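Local coordinates for protein DOA1 (Saccharomyces cerevisiae, PDB 3ODT) that probably binds ubiquitin through its WD40 beta propeller and so helps to regulate the turnover of F-box proteins, at residues Ser154-Phe158 and Leu169-Asp173; Val193-Phe198 and Leu209-His213; Leu264-Trp270 and Val282-Asp286. One frame throughout, in Å; residues are numbered along the deposited sequence.

Contact 1 (Ser154-Phe158 and Leu169-Asp173)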
loop_
_atom_site.group_PDB
_atom_site.type_symbol
_atom_site.label_atom_id
_atom_site.label_comp_id
_atom_site.label_asym_id
_atom_site.label_seq_id
_atom_site.Cartn_x
_atom_site.Cartn_y
_atom_site.Cartn_z
ATOM N N SER A 154 -4.700 -19.466 -4.970
ATOM C CA SER A 154 -5.187 -20.777 -5.385
ATOM C C SER A 154 -6.649 -21.035 -5.000
ATOM O O SER A 154 -7.331 -21.796 -5.671
ATOM C CB SER A 154 -4.292 -21.876 -4.821
ATOM O OG SER A 154 -4.465 -22.010 -3.422
ATOM N N GLU A 155 -7.131 -20.418 -3.925
ATOM C CA GLU A 155 -8.538 -20.565 -3.548
ATOM C C GLU A 155 -9.376 -19.402 -4.068
ATOM O O GLU A 155 -10.580 -19.343 -3.809
ATOM C CB GLU A 155 -8.684 -20.622 -2.028
ATOM C CG GLU A 155 -7.990 -21.793 -1.371
ATOM C CD GLU A 155 -8.217 -21.840 0.136
ATOM O OE1 GLU A 155 -9.355 -22.133 0.562
ATOM O OE2 GLU A 155 -7.265 -21.571 0.897
ATOM N N ASN A 156 -8.744 -18.476 -4.785
ATOM C CA ASN A 156 -9.405 -17.256 -5.226
ATOM C C ASN A 156 -10.081 -16.553 -4.082
ATOM O O ASN A 156 -11.251 -16.176 -4.181
ATOM C CB ASN A 156 -10.412 -17.564 -6.334
ATOM C CG ASN A 156 -9.745 -18.106 -7.556
ATOM O OD1 ASN A 156 -8.751 -17.565 -8.010
ATOM N ND2 ASN A 156 -10.274 -19.192 -8.091
ATOM N N LYS A 157 -9.352 -16.352 -2.989
ATOM C CA LYS A 157 -9.898 -15.615 -1.849
ATOM C C LYS A 157 -9.232 -14.265 -1.730
ATOM O O LYS A 157 -8.013 -14.158 -1.844
ATOM C CB LYS A 157 -9.712 -16.418 -0.553
ATOM C CG LYS A 157 -10.679 -17.571 -0.441
ATOM C CD LYS A 157 -10.505 -18.349 0.877
ATOM C CE LYS A 157 -11.645 -19.331 1.076
ATOM N NZ LYS A 157 -11.460 -20.147 2.303
ATOM N N PHE A 158 -10.051 -13.250 -1.518
ATOM C CA PHE A 158 -9.633 -11.862 -1.538
ATOM C C PHE A 158 -10.223 -11.172 -0.327
ATOM O O PHE A 158 -11.265 -11.597 0.216
ATOM C CB PHE A 158 -10.112 -11.176 -2.821
ATOM C CG PHE A 158 -9.841 -12.005 -4.054
ATOM C CD1 PHE A 158 -8.554 -12.203 -4.470
ATOM C CD2 PHE A 158 -10.867 -12.641 -4.736
ATOM C CE1 PHE A 158 -8.279 -12.988 -5.567
ATOM C CE2 PHE A 158 -10.599 -13.441 -5.812
ATOM C CZ PHE A 158 -9.299 -13.605 -6.240
ATOM N N LEU A 169 -14.379 -10.701 3.118
ATOM C CA LEU A 169 -13.651 -11.812 2.541
ATOM C C LEU A 169 -14.488 -12.412 1.414
ATOM O O LEU A 169 -15.699 -12.614 1.564
ATOM C CB LEU A 169 -13.404 -12.857 3.617
ATOM C CG LEU A 169 -12.814 -14.193 3.175
ATOM C CD1 LEU A 169 -11.394 -14.025 2.661
ATOM C CD2 LEU A 169 -12.835 -15.202 4.326
ATOM N N TRP A 170 -13.858 -12.635 0.270
ATOM C CA TRP A 170 -14.508 -13.049 -0.967
ATOM C C TRP A 170 -13.925 -14.362 -1.408
ATOM O O TRP A 170 -12.753 -14.641 -1.157
ATOM C CB TRP A 170 -14.180 -12.030 -2.063
ATOM C CG TRP A 170 -14.542 -10.634 -1.764
ATOM C CD1 TRP A 170 -13.894 -9.787 -0.911
ATOM C CD2 TRP A 170 -15.637 -9.896 -2.316
ATOM N NE1 TRP A 170 -14.531 -8.572 -0.894
ATOM C CE2 TRP A 170 -15.603 -8.611 -1.745
ATOM C CE3 TRP A 170 -16.637 -10.194 -3.257
ATOM C CZ2 TRP A 170 -16.507 -7.620 -2.081
ATOM C CZ3 TRP A 170 -17.547 -9.204 -3.579
ATOM C CH2 TRP A 170 -17.464 -7.922 -3.006
ATOM N N GLN A 171 -14.727 -15.163 -2.098
ATOM C CA GLN A 171 -14.200 -16.283 -2.856
ATOM C C GLN A 171 -14.781 -16.165 -4.249
ATOM O O GLN A 171 -15.994 -16.027 -4.429
ATOM C CB GLN A 171 -14.524 -17.612 -2.214
ATOM C CG GLN A 171 -13.906 -18.792 -2.959
ATOM C CD GLN A 171 -13.804 -20.033 -2.113
ATOM O OE1 GLN A 171 -14.749 -20.410 -1.400
ATOM N NE2 GLN A 171 -12.667 -20.720 -2.221
ATOM N N ASN A 172 -13.910 -16.142 -5.253
ATOM C CA ASN A 172 -14.336 -15.795 -6.604
ATOM C C ASN A 172 -14.787 -14.336 -6.619
ATOM O O ASN A 172 -14.034 -13.447 -6.221
ATOM C CB ASN A 172 -15.470 -16.708 -7.066
ATOM C CG ASN A 172 -15.014 -18.136 -7.291
ATOM O OD1 ASN A 172 -13.845 -18.387 -7.587
ATOM N ND2 ASN A 172 -15.935 -19.081 -7.151
ATOM N N ASP A 173 -16.017 -14.087 -7.062
ATOM C CA ASP A 173 -16.604 -12.756 -6.954
ATOM C C ASP A 173 -17.759 -12.650 -5.967
ATOM O O ASP A 173 -18.555 -11.705 -6.041
ATOM C CB ASP A 173 -17.032 -12.252 -8.335
ATOM C CG ASP A 173 -18.117 -13.088 -8.956
ATOM O OD1 ASP A 173 -18.490 -14.124 -8.377
ATOM O OD2 ASP A 173 -18.609 -12.688 -10.035
#
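Phe158 and Trp170 form an antiparallel hydrogen-bonded pair in the hairpin of strands 157-162 and 167-171, the two inner strands of a WD40 propeller blade. Their backbones exchange two bonds, with Trp170 N 2.8 Å from Phe158 O. Both aromatic side chains leave from the same face of the sheet and meet through their CB atoms at 4.2 Å, but the rings find different partners. Phe158 turns an edge to the backbone of Asn172, whose O lies in the ring plane 3.5 Å from Phe158 CE2, while Asn156 C sits over one face near the rim. Trp170 has Phe158 O in plane at its own edge, and its NE1 bonds to the hydroxyl of Thr160, a tryptophan-to-hydroxyl link familiar from WD40 repeats.

On the other face Lys157 and Gln171 make the adjoining non-hydrogen-bonded pair. Their extended chains slant across each other, and Lys157 NZ continues to a salt bridge with Glu155 OE1, whose hydrogen bond is weak. Beyond this pair, Asn172 N donates to Asn156 O at 2.9 Å, next to the G1 beta bulge that Asn156 and Lys157 make opposite Ser152. Gln171 holds CG anti to the backbone N (chi1 -177°), which carries its amide across to the loop at Glu155: NE2 donates to Glu155 O at 3.0 Å, in the carbonyl plane on a lone pair, with an N-H...O angle of 168°.

Contact 2 (Val193-Phe198 and Leu209-His213)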
loop_
_atom_site.group_PDB
_atom_site.type_symbol
_atom_site.label_atom_id
_atom_site.label_comp_id
_atom_site.label_asym_id
_atom_site.label_seq_id
_atom_site.Cartn_x
_atom_site.Cartn_y
_atom_site.Cartn_z
ATOM N N VAL A 193 -1.670 -11.683 7.065
ATOM C CA VAL A 193 -0.596 -12.374 7.764
ATOM C C VAL A 193 -0.437 -13.807 7.212
ATOM O O VAL A 193 0.651 -14.239 6.808
ATOM C CB VAL A 193 -0.877 -12.395 9.259
ATOM C CG1 VAL A 193 0.191 -13.195 10.021
ATOM C CG2 VAL A 193 -0.973 -10.983 9.813
ATOM N N ASP A 194 -1.553 -14.510 7.136
ATOM C CA ASP A 194 -1.626 -15.843 6.567
ATOM C C ASP A 194 -3.087 -16.123 6.292
ATOM O O ASP A 194 -3.948 -15.232 6.444
ATOM C CB ASP A 194 -1.002 -16.881 7.504
ATOM C CG ASP A 194 -1.617 -16.883 8.896
ATOM O OD1 ASP A 194 -2.842 -16.613 9.044
ATOM O OD2 ASP A 194 -0.857 -17.153 9.853
ATOM N N ASP A 195 -3.400 -17.351 5.867
ATOM C CA ASP A 195 -4.771 -17.679 5.453
ATOM C C ASP A 195 -5.775 -17.462 6.579
ATOM O O ASP A 195 -6.972 -17.357 6.338
ATOM C CB ASP A 195 -4.860 -19.133 4.990
ATOM C CG ASP A 195 -4.273 -19.337 3.608
ATOM O OD1 ASP A 195 -3.739 -18.380 3.024
ATOM O OD2 ASP A 195 -4.338 -20.471 3.104
ATOM N N GLY A 196 -5.287 -17.411 7.815
ATOM C CA GLY A 196 -6.171 -17.360 8.968
ATOM C C GLY A 196 -6.171 -16.062 9.752
ATOM O O GLY A 196 -6.866 -15.962 10.748
ATOM N N HIS A 197 -5.401 -15.077 9.311
ATOM C CA HIS A 197 -5.280 -13.847 10.056
ATOM C C HIS A 197 -4.967 -12.672 9.142
ATOM O O HIS A 197 -4.206 -12.803 8.183
ATOM C CB HIS A 197 -4.143 -13.964 11.077
ATOM C CG HIS A 197 -4.296 -15.123 11.996
ATOM N ND1 HIS A 197 -3.873 -16.385 11.662
ATOM C CD2 HIS A 197 -4.843 -15.214 13.230
ATOM C CE1 HIS A 197 -4.163 -17.216 12.650
ATOM N NE2 HIS A 197 -4.743 -16.528 13.614
ATOM N N PHE A 198 -5.533 -11.508 9.471
ATOM C CA PHE A 198 -5.194 -10.261 8.814
ATOM C C PHE A 198 -5.060 -9.139 9.822
ATOM O O PHE A 198 -5.518 -9.255 10.956
ATOM C CB PHE A 198 -6.218 -9.931 7.696
ATOM C CG PHE A 198 -7.590 -9.530 8.186
ATOM C CD1 PHE A 198 -7.857 -8.215 8.579
ATOM C CD2 PHE A 198 -8.628 -10.451 8.215
ATOM C CE1 PHE A 198 -9.143 -7.843 9.013
ATOM C CE2 PHE A 198 -9.913 -10.082 8.672
ATOM C CZ PHE A 198 -10.176 -8.788 9.051
ATOM N N LEU A 209 -5.392 -6.847 14.729
ATOM C CA LEU A 209 -5.125 -8.195 14.247
ATOM C C LEU A 209 -6.402 -9.001 14.441
ATOM O O LEU A 209 -6.979 -9.005 15.532
ATOM C CB LEU A 209 -3.983 -8.797 15.068
ATOM C CG LEU A 209 -3.690 -10.262 14.784
ATOM C CD1 LEU A 209 -3.163 -10.466 13.368
ATOM C CD2 LEU A 209 -2.695 -10.755 15.789
ATOM N N VAL A 210 -6.866 -9.641 13.378
ATOM C CA VAL A 210 -8.161 -10.290 13.344
ATOM C C VAL A 210 -8.043 -11.750 12.881
ATOM O O VAL A 210 -7.318 -12.077 11.936
ATOM C CB VAL A 210 -9.103 -9.521 12.359
ATOM C CG1 VAL A 210 -10.506 -10.122 12.359
ATOM C CG2 VAL A 210 -9.169 -8.028 12.741
ATOM N N ASP A 211 -8.782 -12.614 13.558
ATOM C CA ASP A 211 -8.923 -14.016 13.182
ATOM C C ASP A 211 -9.912 -14.112 12.009
ATOM O O ASP A 211 -11.055 -13.707 12.101
ATOM C CB ASP A 211 -9.401 -14.815 14.399
ATOM C CG ASP A 211 -9.475 -16.298 14.150
ATOM O OD1 ASP A 211 -10.070 -16.733 13.148
ATOM O OD2 ASP A 211 -8.955 -17.051 14.987
HETATM N N MSE A 212 -9.451 -14.599 10.878
HETATM C CA MSE A 212 -10.307 -14.600 9.719
HETATM C C MSE A 212 -11.485 -15.544 9.824
HETATM O O MSE A 212 -12.521 -15.318 9.199
HETATM C CB MSE A 212 -9.533 -15.007 8.502
HETATM C CG MSE A 212 -10.386 -14.792 7.325
HETATM SE SE MSE A 212 -9.707 -13.440 6.440
HETATM C CE MSE A 212 -8.755 -14.510 5.496
ATOM N N HIS A 213 -11.322 -16.613 10.582
ATOM C CA HIS A 213 -12.402 -17.582 10.718
ATOM C C HIS A 213 -13.469 -17.128 11.722
ATOM O O HIS A 213 -14.659 -17.239 11.459
ATOM C CB HIS A 213 -11.843 -18.947 11.121
ATOM C CG HIS A 213 -12.896 -19.952 11.436
ATOM N ND1 HIS A 213 -13.717 -20.498 10.472
ATOM C CD2 HIS A 213 -13.278 -20.499 12.611
ATOM C CE1 HIS A 213 -14.554 -21.346 11.041
ATOM N NE2 HIS A 213 -14.311 -21.362 12.339
#
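Phe198 swings CG into the crowded position between its backbone N and carbonyl carbon (chi1 71°), which lays the ring flat over Val210. There Val210 CB stands 3.8 Å from the centroid of the Phe198 ring, over the face but offset toward the rim, 20° off the normal, in a CH-pi contact, and CG1 and CG2 reach the same rim. Met212, a selenomethionine, holds CG anti to the backbone N (chi1 -171°); in one of its two conformers SE comes to the ring edge, 3.6 Å from Phe198 CD2, a Met-aromatic contact that the second conformer leaves in doubt.

Beneath these groups Phe198 and Val210 exchange two backbone bonds, while Met212 N donates to Gly196 O at 2.9 Å from well above the carbonyl plane. The type I turn from Asp194 to His197 is braced by Asp194 OD1, which accepts from two donors: Gly196 N, closing an Asx turn, and His197 ND1 at 2.8 Å, in the imidazole plane and on the syn lone pair.

The hairpin lies inside a propeller blade, with Leu209 against strand 217-222 on one flank. Toward the preceding blade, Phe198 meets Phe179 edge to face, and Phe198 and Met212 both pack on Leu159 of strand 157-162.

Contact 3 (Leu264-Trp270 and Val282-Asp286)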
loop_
_atom_site.group_PDB
_atom_site.type_symbol
_atom_site.label_atom_id
_atom_site.label_comp_id
_atom_site.label_asym_id
_atom_site.label_seq_id
_atom_site.Cartn_x
_atom_site.Cartn_y
_atom_site.Cartn_z
ATOM N N LEU A 264 7.671 12.936 11.183
ATOM C CA LEU A 264 8.168 13.653 10.014
ATOM C C LEU A 264 7.492 15.006 9.827
ATOM O O LEU A 264 6.348 15.174 10.239
ATOM C CB LEU A 264 7.901 12.807 8.775
ATOM C CG LEU A 264 8.632 11.452 8.754
ATOM C CD1 LEU A 264 8.220 10.657 7.556
ATOM C CD2 LEU A 264 10.130 11.625 8.726
ATOM N N PRO A 265 8.200 15.959 9.179
ATOM C CA PRO A 265 7.669 17.317 8.982
ATOM C C PRO A 265 6.761 17.375 7.746
ATOM O O PRO A 265 7.004 18.142 6.803
ATOM C CB PRO A 265 8.937 18.173 8.799
ATOM C CG PRO A 265 9.915 17.220 8.128
ATOM C CD PRO A 265 9.606 15.847 8.725
ATOM N N ALA A 266 5.712 16.566 7.777
ATOM C CA ALA A 266 4.726 16.513 6.720
ATOM C C ALA A 266 3.368 16.337 7.346
ATOM O O ALA A 266 3.215 15.575 8.290
ATOM C CB ALA A 266 5.034 15.336 5.810
ATOM N N ILE A 267 2.347 17.014 6.833
ATOM C CA ILE A 267 1.047 16.976 7.487
ATOM C C ILE A 267 0.400 15.581 7.413
ATOM O O ILE A 267 -0.398 15.247 8.292
ATOM C CB ILE A 267 0.053 18.045 6.971
ATOM C CG1 ILE A 267 -0.250 17.859 5.484
ATOM C CG2 ILE A 267 0.559 19.469 7.329
ATOM C CD1 ILE A 267 -1.263 18.854 4.960
ATOM N N SER A 268 0.737 14.803 6.386
ATOM C CA SER A 268 0.186 13.451 6.195
ATOM C C SER A 268 1.238 12.497 5.696
ATOM O O SER A 268 1.991 12.830 4.756
ATOM C CB SER A 268 -0.917 13.479 5.127
ATOM O OG SER A 268 -1.927 14.427 5.424
ATOM N N ILE A 269 1.290 11.295 6.266
ATOM C CA ILE A 269 2.166 10.247 5.744
ATOM C C ILE A 269 1.269 9.206 5.051
ATOM O O ILE A 269 0.476 8.560 5.717
ATOM C CB ILE A 269 2.985 9.554 6.849
ATOM C CG1 ILE A 269 3.518 10.568 7.861
ATOM C CG2 ILE A 269 4.126 8.724 6.188
ATOM C CD1 ILE A 269 4.328 11.698 7.260
ATOM N N TRP A 270 1.338 9.139 3.716
ATOM C CA TRP A 270 0.370 8.384 2.939
ATOM C C TRP A 270 0.644 6.896 2.789
ATOM O O TRP A 270 -0.287 6.106 2.646
ATOM C CB TRP A 270 0.211 8.992 1.546
ATOM C CG TRP A 270 -0.317 10.358 1.572
ATOM C CD1 TRP A 270 0.324 11.499 1.201
ATOM C CD2 TRP A 270 -1.622 10.743 2.009
ATOM N NE1 TRP A 270 -0.505 12.584 1.386
ATOM C CE2 TRP A 270 -1.704 12.143 1.884
ATOM C CE3 TRP A 270 -2.714 10.041 2.513
ATOM C CZ2 TRP A 270 -2.842 12.856 2.229
ATOM C CZ3 TRP A 270 -3.864 10.751 2.845
ATOM C CH2 TRP A 270 -3.903 12.148 2.731
ATOM N N VAL A 282 8.923 5.393 2.580
ATOM C CA VAL A 282 7.867 6.256 3.079
ATOM C C VAL A 282 7.521 7.342 2.054
ATOM O O VAL A 282 8.403 8.028 1.544
ATOM C CB VAL A 282 8.295 6.967 4.397
ATOM C CG1 VAL A 282 7.142 7.765 4.973
ATOM C CG2 VAL A 282 8.808 5.965 5.404
ATOM N N GLY A 283 6.235 7.471 1.741
ATOM C CA GLY A 283 5.751 8.547 0.896
ATOM C C GLY A 283 4.881 9.500 1.706
ATOM O O GLY A 283 3.955 9.082 2.382
ATOM N N SER A 284 5.139 10.801 1.584
ATOM C CA SER A 284 4.481 11.786 2.424
ATOM C C SER A 284 4.019 13.047 1.692
ATOM O O SER A 284 4.322 13.284 0.497
ATOM C CB SER A 284 5.358 12.128 3.629
ATOM O OG SER A 284 6.673 12.407 3.239
ATOM N N SER A 285 3.267 13.866 2.417
ATOM C CA SER A 285 2.648 15.042 1.836
ATOM C C SER A 285 3.613 16.201 1.549
ATOM O O SER A 285 3.231 17.179 0.910
ATOM C CB SER A 285 1.560 15.551 2.771
ATOM O OG SER A 285 2.098 15.891 4.028
ATOM N N ASP A 286 4.849 16.091 2.035
ATOM C CA ASP A 286 5.863 17.093 1.718
ATOM C C ASP A 286 6.503 16.808 0.360
ATOM O O ASP A 286 7.499 17.413 -0.007
ATOM C CB ASP A 286 6.922 17.173 2.815
ATOM C CG ASP A 286 7.578 15.846 3.105
ATOM O OD1 ASP A 286 7.217 14.839 2.497
ATOM O OD2 ASP A 286 8.467 15.822 3.972
#
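Ile269 and Ser284 form an antiparallel non-hydrogen-bonded pair, their CA atoms 4.3 Å apart, flanked by the backbone bonds from Trp270 N to Gly283 O and from Ser285 N to Ser268 O. Ahead of this pair the chain bends through an inverse gamma turn centred on Pro265, and the side chain of Ser285 fastens the returning backbone. Its OG, placed between the backbone N and the carbonyl carbon (chi1 60°), accepts from Ser268 N at 2.9 Å.

Ala266 points its CB into the same corner, 3.5 Å from Ser285 OG and 3.7 Å from Asp286 CG. The carboxylate of Asp286 is held at both oxygens: Ser284 OG donates to Asp286 OD1 at 2.6 Å, on the syn side but 31° out of the carboxylate plane, and OD2 makes a salt bridge with Arg290. An alanine in place of Asp286 would probably leave Arg290 without this salt-bridge mate and Ser284 OG without its close acceptor.

Deeper in, Val282 CG1 presses tightly on Ile269 CG2 at 3.4 Å and meets Leu264 CD1 tip to tip at 4.0 Å. Trp270 carries Ser268 CB over one ring face and bonds through NE1 to Asp20.

Asp20, Ser285 and Asn287 belong to a calcium site, so Trp270 probably helps to position one of its residues from the second shell. The hairpin itself belongs to the closing blade, where N-terminal strand 9-14 completes the sheet, as in the velcro closure of WD40 propellers.

From the N terminus the chain first supplies strand 9-14 to the last blade, then builds the propeller blade by blade. Contact 1 closes the ten-residue loop between Phe158 and Leu169, contact 2 does the same between Phe198 and Leu209, and contact 3 spans eleven residues between Trp270 and Val282. The three follow in series, neither nested nor crossed, each within a hairpin of its own blade. Contacts 1 and 2 belong to adjacent blades and touch: Leu169 CD2 packs 3.9 Å from Met212 CG. Contact 3 lies on the opposite side of the chain's centre, its nearest atoms about 17 Å from contact 2, in the blade that joins the two ends of the fold.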